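Local coordinates for protein CDP-4-keto-6-deoxy-D-glucose-3-dehydrase (Yersinia pseudotuberculosis, PDB 3BB8) that acts as a vitamin B6-dependent dehydrase on CDP-4-keto-6-deoxy-D-glucose, probably in making a dideoxysugar for bacterial lipopolysaccharide, at residues A[35-40]-A[217-222]; A[311-316]-A[411-416]. The protein carries 1 engineered substitution. One frame throughout, in Å; residues are numbered along the deposited sequence.

Interaction 1 is a small surface contact between loops: 35-40, ahead of helix 43-55, lies against the segment 217-222, which opens with a type I turn and, through the engineered K220, is covalently joined to the cofactor. Interaction 2 is buried and nearly twice as large, and sets 411-416 against helix 293-323. No hydrogen bond crosses interaction 1 and none is clear in interaction 2; interaction 1 is mostly backbone and short side chains, whereas interaction 2 rests on a proline and a tyrosine CB over a guanidinium. Their centres are about 11 Å apart and their residues meet. S37 and G38 touch the ring of Y414, and H221, next to K220 just after the turn, packs against R313.

Interaction 1: residues A[35-40]-A[217-222]. Engineered in segment 217-222: K220 (natural residue His). With PLP (pyridoxal-5'-phosphate), chain C.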
ATOM      1  N   PRO A  35      11.533  16.056  20.229  1.00 42.63           N
ATOM      2  CA  PRO A  35      11.118  14.750  19.710  1.00 40.11           C
ATOM      3  C   PRO A  35      12.276  13.953  19.126  1.00 38.04           C
ATOM      4  O   PRO A  35      13.290  14.516  18.720  1.00 37.75           O
ATOM      5  CB  PRO A  35      10.060  15.113  18.670  1.00 40.66           C
ATOM      6  CG  PRO A  35      10.516  16.433  18.174  1.00 42.36           C
ATOM      7  CD  PRO A  35      10.933  17.147  19.440  1.00 41.63           C
ATOM      8  N   PRO A  36      12.143  12.621  19.093  1.00 37.38           N
ATOM      9  CA  PRO A  36      13.203  11.768  18.550  1.00 37.35           C
ATOM     10  C   PRO A  36      13.261  11.832  17.025  1.00 36.78           C
ATOM     11  O   PRO A  36      14.253  11.441  16.411  1.00 35.39           O
ATOM     12  CB  PRO A  36      12.829  10.380  19.074  1.00 37.07           C
ATOM     13  CG  PRO A  36      11.339  10.432  19.077  1.00 38.26           C
ATOM     14  CD  PRO A  36      11.023  11.813  19.612  1.00 37.31           C
ATOM     15  N   SER A  37      12.195  12.333  16.415  1.00 35.16           N
ATOM     16  CA  SER A  37      12.162  12.449  14.966  1.00 36.26           C
ATOM     17  C   SER A  37      11.045  13.385  14.551  1.00 36.98           C
ATOM     18  O   SER A  37      10.264  13.845  15.386  1.00 37.57           O
ATOM     19  CB  SER A  37      11.948  11.074  14.326  1.00 35.52           C
ATOM     20  OG  SER A  37      10.691  10.537  14.689  1.00 34.09           O
ATOM     21  N   GLY A  38      10.971  13.665  13.257  1.00 36.65           N
ATOM     22  CA  GLY A  38       9.930  14.539  12.759  1.00 38.78           C
ATOM     23  C   GLY A  38      10.228  15.039  11.360  1.00 39.76           C
ATOM     24  O   GLY A  38      11.374  15.016  10.908  1.00 39.00           O
ATOM     25  N   LYS A  39       9.196  15.503  10.673  1.00 40.69           N
ATOM     26  CA  LYS A  39       9.377  15.992   9.322  1.00 43.67           C
ATOM     27  C   LYS A  39       9.773  17.455   9.312  1.00 44.06           C
ATOM     28  O   LYS A  39       9.418  18.212  10.213  1.00 44.30           O
ATOM     29  CB  LYS A  39       8.088  15.810   8.514  1.00 43.00           C
ATOM     30  CG  LYS A  39       6.910  16.631   9.011  1.00 44.05           C
ATOM     31  CD  LYS A  39       5.613  16.126   8.398  1.00 46.44           C
ATOM     32  CE  LYS A  39       4.431  16.980   8.808  1.00 48.00           C
ATOM     33  NZ  LYS A  39       4.235  17.025  10.282  1.00 51.81           N
ATOM     34  N   VAL A  40      10.525  17.833   8.286  1.00 44.36           N
ATOM     35  CA  VAL A  40      10.954  19.212   8.100  1.00 46.17           C
ATOM     36  C   VAL A  40      10.546  19.602   6.677  1.00 45.89           C
ATOM     37  O   VAL A  40      11.282  19.369   5.712  1.00 43.24           O
ATOM     38  CB  VAL A  40      12.488  19.363   8.271  1.00 47.24           C
ATOM     39  CG1 VAL A  40      12.911  20.794   7.967  1.00 46.26           C
ATOM     40  CG2 VAL A  40      12.886  18.995   9.697  1.00 48.86           C
ATOM     41  N   TYR A 217       8.040   7.726   5.574  1.00 29.20           N
ATOM     42  CA  TYR A 217       7.138   7.980   6.690  1.00 29.81           C
ATOM     43  C   TYR A 217       7.706   9.282   7.317  1.00 29.89           C
ATOM     44  O   TYR A 217       8.906   9.539   7.228  1.00 29.63           O
ATOM     45  CB  TYR A 217       7.213   6.802   7.670  1.00 31.02           C
ATOM     46  CG  TYR A 217       6.227   6.881   8.803  1.00 32.96           C
ATOM     47  CD1 TYR A 217       4.859   6.794   8.563  1.00 34.66           C
ATOM     48  CD2 TYR A 217       6.653   7.112  10.108  1.00 33.92           C
ATOM     49  CE1 TYR A 217       3.940   6.944   9.586  1.00 34.78           C
ATOM     50  CE2 TYR A 217       5.741   7.261  11.139  1.00 33.42           C
ATOM     51  CZ  TYR A 217       4.388   7.179  10.869  1.00 34.33           C
ATOM     52  OH  TYR A 217       3.473   7.353  11.880  1.00 37.50           O
ATOM     53  N   PRO A 218       6.864  10.111   7.958  1.00 29.83           N
ATOM     54  CA  PRO A 218       7.368  11.364   8.547  1.00 30.19           C
ATOM     55  C   PRO A 218       8.613  11.307   9.438  1.00 31.00           C
ATOM     56  O   PRO A 218       9.372  12.274   9.515  1.00 30.59           O
ATOM     57  CB  PRO A 218       6.148  11.915   9.280  1.00 28.70           C
ATOM     58  CG  PRO A 218       5.000  11.444   8.382  1.00 29.96           C
ATOM     59  CD  PRO A 218       5.404  10.000   8.123  1.00 28.84           C
ATOM     60  N   ALA A 219       8.833  10.180  10.098  1.00 31.28           N
ATOM     61  CA  ALA A 219       9.979  10.044  10.983  1.00 32.45           C
ATOM     62  C   ALA A 219      11.287   9.825  10.232  1.00 33.59           C
ATOM     63  O   ALA A 219      12.370   9.988  10.801  1.00 33.82           O
ATOM     64  CB  ALA A 219       9.737   8.886  11.961  1.00 31.05           C
ATOM     65  N   LYS A 220      11.192   9.474   8.952  1.00 33.18           N
ATOM     66  CA  LYS A 220      12.388   9.188   8.169  1.00 33.44           C
ATOM     67  C   LYS A 220      13.105  10.410   7.535  1.00 34.80           C
ATOM     68  O   LYS A 220      12.650  11.546   7.650  1.00 32.12           O
ATOM     69  CB  LYS A 220      12.042   8.098   7.132  1.00 35.86           C
ATOM     70  CG  LYS A 220      12.188   6.615   7.663  1.00 36.99           C
ATOM     71  CD  LYS A 220      11.054   6.074   8.592  1.00 38.72           C
ATOM     72  CE  LYS A 220      11.509   4.786   9.356  1.00 39.62           C
ATOM     73  NZ  LYS A 220      10.510   3.769   9.978  1.00 43.30           N
ATOM     74  N   HIS A 221      14.242  10.176   6.885  1.00 35.95           N
ATOM     75  CA  HIS A 221      15.016  11.264   6.279  1.00 37.56           C
ATOM     76  C   HIS A 221      14.207  12.286   5.481  1.00 37.50           C
ATOM     77  O   HIS A 221      14.337  13.490   5.710  1.00 36.56           O
ATOM     78  CB  HIS A 221      16.139  10.674   5.445  1.00 36.99           C
ATOM     79  CG  HIS A 221      17.156   9.945   6.265  1.00 38.61           C
ATOM     80  ND1 HIS A 221      18.224  10.580   6.860  1.00 37.89           N
ATOM     81  CD2 HIS A 221      17.243   8.643   6.628  1.00 38.60           C
ATOM     82  CE1 HIS A 221      18.927   9.700   7.551  1.00 38.19           C
ATOM     83  NE2 HIS A 221      18.352   8.517   7.427  1.00 38.03           N
ATOM     84  N   ILE A 222      13.385  11.821   4.542  1.00 36.94           N
ATOM     85  CA  ILE A 222      12.522  12.722   3.775  1.00 35.03           C
ATOM     86  C   ILE A 222      11.149  12.079   3.821  1.00 34.33           C
ATOM     87  O   ILE A 222      11.047  10.873   4.029  1.00 30.36           O
ATOM     88  CB  ILE A 222      12.984  12.891   2.299  1.00 36.61           C
ATOM     89  CG1 ILE A 222      12.919  11.554   1.553  1.00 35.89           C
ATOM     90  CG2 ILE A 222      14.377  13.485   2.270  1.00 34.97           C
ATOM     91  CD1 ILE A 222      13.308  11.650   0.083  1.00 36.33           C
TER
HETATM   92  N1  PLP C 500      12.331  -0.952   8.236  1.00 36.22           N
HETATM   93  C2  PLP C 500      12.866  -0.048   9.140  1.00 38.72           C
HETATM   94  C2A PLP C 500      14.215  -0.384   9.760  1.00 34.87           C
HETATM   95  C3  PLP C 500      12.152   1.147   9.455  1.00 37.58           C
HETATM   96  O3  PLP C 500      12.635   2.052  10.334  1.00 42.26           O
HETATM   97  C4  PLP C 500      10.865   1.417   8.822  1.00 38.87           C
HETATM   98  C4A PLP C 500      10.139   2.760   9.180  1.00 40.82           C
HETATM   99  C5  PLP C 500      10.361   0.437   7.905  1.00 36.77           C
HETATM  100  C6  PLP C 500      11.142  -0.753   7.635  1.00 36.10           C
HETATM  101  C5A PLP C 500       9.073   0.496   7.143  1.00 33.12           C
HETATM  102  O4P PLP C 500       8.708   1.746   6.759  1.00 28.67           O
HETATM  103  P   PLP C 500       7.218   2.344   6.830  1.00 28.86           P
HETATM  104  O1P PLP C 500       7.206   3.520   5.874  1.00 27.71           O
HETATM  105  O2P PLP C 500       7.030   2.830   8.384  1.00 30.42           O
HETATM  106  O3P PLP C 500       6.197   1.262   6.465  1.00 26.52           O
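The cofactor turn of an aspartate aminotransferase fold, a type I beta turn from Y217 to K220 between strands 211-215 and 228-232, presents P218 and A219 to S37, G38 and K39. It is closed by K220 N donating to Y217 O at 2.9 Å. S37 leans in from the loop ahead of helix 43-55: its OG, held between the backbone N and the carbonyl carbon (chi1 64°), rests on the methyl of the alanine, with S37 OG to A219 CB at 3.3 Å. This is a polar atom against a methyl, so it gives packing without direction. Beyond it the loop backbone passes the carbonyl oxygen of the proline, with P218 O 3.4 Å from G38 C. The same oxygen is near the amide of K39, but the angle is too poor for a hydrogen bond. G38 has a positive phi of 164°, where a CB would jam against S37 O. K39 CD comes within 4.3 Å of P218 CB, the rest of the chain leads away, and K39 also packs on G56 of the second subunit.

On the far side of the turn, the Y217 ring carries P218 CD over one face, offset toward the rim, and meets W247 of the second subunit edge-to-face. Y217 CB passes 3.7 Å from O1P of the cofactor phosphate, while D194, S87, S215, G86 and D191, with W247 of the second subunit, hydrogen-bond the cofactor. K220, engineered in place of the natural histidine, points away from 35-40 toward the cofactor. Its chain bends at chi2, 77°, and then extends to C4A, the aldehyde carbon of the free cofactor; the covalent K220 NZ to PLP C4A bond of 1.3 Å is consistent with a Schiff base.

Interaction 2: residues A[311-316]-A[411-416]; sequences EKRKAN and IGIYPG
R313 meets P415 and Y414 because its CG stands anti to the carbonyl carbon (chi1 -73°) and the chain then extends from CG to NE, carrying the guanidinium from helix 293-323 to the loop that follows strand 408-411. P415 CD lies over one face of that flat group, displaced toward the rim, with R313 NE to P415 CD at 3.5 Å. Y414 CB sits over the same face, R313 NH2 to Y414 CB also being 3.5 Å. The CA-CB bond of Y414 points away from the helix, the guanidinium and ring planes are 41° apart, and it is CB, not the ring, that meets the guanidinium. From another direction I413 CD1 approaches R313 NH1 obliquely at 3.9 Å, the two side chains crossing at about a right angle.

One turn further along the helix, N316 takes up the other end of I413: the aliphatic carbons meet, N316 CB to I413 CB at 3.9 Å, and I413 CG2 lies 3.9 Å from N316 O. K312, the residue before R313, slides past the proline in the opposite direction, K312 CG touching P415 CA at 3.7 Å before its chain bends at chi2 (59°) and its amine leads away.

The loop thus packs on the long helix between the antiparallel sheet of strands 331-332, 347-351 and 408-411 and helix 419-432, whose L422 also packs on N316. R313 NH1 donates to the carbonyls of W344 and F345, which should fix the rotation of the buried guanidinium and probably helps stabilise it, while P415 and Y414 supply carbon to its face. The contact therefore rests on van der Waals packing rather than charge pairing.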
ATOM      1  N   GLU A 311      23.794  16.060   6.158  1.00 50.94           N
ATOM      2  CA  GLU A 311      24.899  16.794   6.759  1.00 52.15           C
ATOM      3  C   GLU A 311      24.533  17.217   8.179  1.00 51.17           C
ATOM      4  O   GLU A 311      25.340  17.100   9.100  1.00 50.52           O
ATOM      5  CB  GLU A 311      25.223  18.023   5.901  1.00 54.90           C
ATOM      6  CG  GLU A 311      26.142  19.049   6.556  1.00 60.64           C
ATOM      7  CD  GLU A 311      26.413  20.256   5.654  1.00 64.34           C
ATOM      8  OE1 GLU A 311      25.438  20.862   5.149  1.00 64.52           O
ATOM      9  OE2 GLU A 311      27.603  20.599   5.455  1.00 64.47           O
ATOM     10  N   LYS A 312      23.309  17.704   8.346  1.00 50.55           N
ATOM     11  CA  LYS A 312      22.820  18.152   9.643  1.00 50.21           C
ATOM     12  C   LYS A 312      22.715  17.005  10.656  1.00 49.87           C
ATOM     13  O   LYS A 312      23.049  17.172  11.827  1.00 49.21           O
ATOM     14  CB  LYS A 312      21.454  18.822   9.473  1.00 51.71           C
ATOM     15  CG  LYS A 312      20.860  19.387  10.752  1.00 55.07           C
ATOM     16  CD  LYS A 312      21.774  20.429  11.381  1.00 57.74           C
ATOM     17  CE  LYS A 312      21.152  21.012  12.643  1.00 60.32           C
ATOM     18  NZ  LYS A 312      22.088  21.928  13.366  1.00 62.23           N
ATOM     19  N   ARG A 313      22.252  15.841  10.208  1.00 47.03           N
ATOM     20  CA  ARG A 313      22.129  14.696  11.101  1.00 45.72           C
ATOM     21  C   ARG A 313      23.503  14.273  11.598  1.00 46.17           C
ATOM     22  O   ARG A 313      23.664  13.924  12.765  1.00 45.88           O
ATOM     23  CB  ARG A 313      21.434  13.524  10.389  1.00 41.62           C
ATOM     24  CG  ARG A 313      19.941  13.752  10.182  1.00 38.26           C
ATOM     25  CD  ARG A 313      19.327  12.757   9.207  1.00 36.49           C
ATOM     26  NE  ARG A 313      17.873  12.869   9.218  1.00 35.78           N
ATOM     27  CZ  ARG A 313      17.083  12.325  10.141  1.00 37.64           C
ATOM     28  NH1 ARG A 313      17.604  11.611  11.135  1.00 34.56           N
ATOM     29  NH2 ARG A 313      15.769  12.520  10.086  1.00 36.43           N
ATOM     30  N   LYS A 314      24.495  14.305  10.716  1.00 46.74           N
ATOM     31  CA  LYS A 314      25.844  13.926  11.118  1.00 48.41           C
ATOM     32  C   LYS A 314      26.376  14.928  12.145  1.00 48.36           C
ATOM     33  O   LYS A 314      27.042  14.550  13.108  1.00 46.81           O
ATOM     34  CB  LYS A 314      26.770  13.893   9.904  1.00 49.03           C
ATOM     35  CG  LYS A 314      26.448  12.798   8.912  1.00 51.67           C
ATOM     36  CD  LYS A 314      27.424  12.831   7.749  1.00 53.28           C
ATOM     37  CE  LYS A 314      27.139  11.729   6.757  1.00 53.61           C
ATOM     38  NZ  LYS A 314      27.989  11.858   5.545  1.00 53.67           N
ATOM     39  N   ALA A 315      26.063  16.203  11.930  1.00 47.79           N
ATOM     40  CA  ALA A 315      26.495  17.279  12.811  1.00 48.25           C
ATOM     41  C   ALA A 315      25.921  17.090  14.211  1.00 48.84           C
ATOM     42  O   ALA A 315      26.662  16.999  15.191  1.00 50.19           O
ATOM     43  CB  ALA A 315      26.049  18.629  12.240  1.00 46.89           C
ATOM     44  N   ASN A 316      24.596  17.034  14.296  1.00 49.19           N
ATOM     45  CA  ASN A 316      23.914  16.848  15.567  1.00 48.59           C
ATOM     46  C   ASN A 316      24.420  15.611  16.302  1.00 47.45           C
ATOM     47  O   ASN A 316      24.504  15.605  17.526  1.00 47.33           O
ATOM     48  CB  ASN A 316      22.406  16.740  15.342  1.00 49.08           C
ATOM     49  CG  ASN A 316      21.783  18.064  14.953  1.00 50.47           C
ATOM     50  OD1 ASN A 316      20.569  18.163  14.764  1.00 51.28           O
ATOM     51  ND2 ASN A 316      22.612  19.094  14.835  1.00 50.40           N
ATOM     52  N   ILE A 411      17.309   8.718  21.008  1.00 33.17           N
ATOM     53  CA  ILE A 411      16.720  10.052  20.997  1.00 33.89           C
ATOM     54  C   ILE A 411      17.087  10.805  19.723  1.00 33.48           C
ATOM     55  O   ILE A 411      17.660  10.234  18.795  1.00 30.88           O
ATOM     56  CB  ILE A 411      17.168  10.878  22.217  1.00 35.05           C
ATOM     57  CG1 ILE A 411      18.688  11.053  22.213  1.00 34.87           C
ATOM     58  CG2 ILE A 411      16.707  10.215  23.507  1.00 34.73           C
ATOM     59  CD1 ILE A 411      19.267  11.392  23.569  1.00 35.57           C
ATOM     60  N   GLY A 412      16.753  12.091  19.685  1.00 32.76           N
ATOM     61  CA  GLY A 412      16.557  12.791  18.429  1.00 38.50           C
ATOM     62  C   GLY A 412      17.778  13.586  18.012  1.00 39.04           C
ATOM     63  O   GLY A 412      18.303  14.387  18.786  1.00 40.52           O
ATOM     64  N   ILE A 413      18.231  13.366  16.782  1.00 41.02           N
ATOM     65  CA  ILE A 413      19.285  14.189  16.191  1.00 42.50           C
ATOM     66  C   ILE A 413      18.913  14.640  14.780  1.00 43.36           C
ATOM     67  O   ILE A 413      19.781  15.016  13.986  1.00 44.93           O
ATOM     68  CB  ILE A 413      20.594  13.346  16.135  1.00 42.37           C
ATOM     69  CG1 ILE A 413      20.301  11.916  15.687  1.00 41.91           C
ATOM     70  CG2 ILE A 413      21.300  13.394  17.484  1.00 43.47           C
ATOM     71  CD1 ILE A 413      19.928  11.787  14.221  1.00 42.71           C
ATOM     72  N   TYR A 414      17.613  14.607  14.481  1.00 42.66           N
ATOM     73  CA  TYR A 414      17.112  14.993  13.164  1.00 44.45           C
ATOM     74  C   TYR A 414      17.172  16.513  12.949  1.00 46.28           C
ATOM     75  O   TYR A 414      17.174  17.290  13.908  1.00 47.38           O
ATOM     76  CB  TYR A 414      15.680  14.462  12.949  1.00 40.18           C
ATOM     77  CG  TYR A 414      14.589  15.219  13.669  1.00 37.75           C
ATOM     78  CD1 TYR A 414      13.676  16.001  12.965  1.00 38.29           C
ATOM     79  CD2 TYR A 414      14.472  15.165  15.055  1.00 37.45           C
ATOM     80  CE1 TYR A 414      12.674  16.714  13.624  1.00 38.67           C
ATOM     81  CE2 TYR A 414      13.478  15.868  15.723  1.00 35.58           C
ATOM     82  CZ  TYR A 414      12.584  16.639  15.006  1.00 38.90           C
ATOM     83  OH  TYR A 414      11.592  17.324  15.673  1.00 41.86           O
ATOM     84  N   PRO A 415      17.218  16.949  11.675  1.00 47.30           N
ATOM     85  CA  PRO A 415      17.291  18.348  11.228  1.00 47.35           C
ATOM     86  C   PRO A 415      16.426  19.376  11.944  1.00 47.21           C
ATOM     87  O   PRO A 415      16.731  20.568  11.904  1.00 47.53           O
ATOM     88  CB  PRO A 415      16.951  18.250   9.746  1.00 47.78           C
ATOM     89  CG  PRO A 415      17.541  16.923   9.371  1.00 48.65           C
ATOM     90  CD  PRO A 415      17.085  16.048  10.513  1.00 46.95           C
ATOM     91  N   GLY A 416      15.350  18.933  12.585  1.00 46.73           N
ATOM     92  CA  GLY A 416      14.482  19.870  13.279  1.00 46.94           C
ATOM     93  C   GLY A 416      14.990  20.275  14.655  1.00 48.00           C
ATOM     94  O   GLY A 416      14.323  21.018  15.378  1.00 47.49           O
TER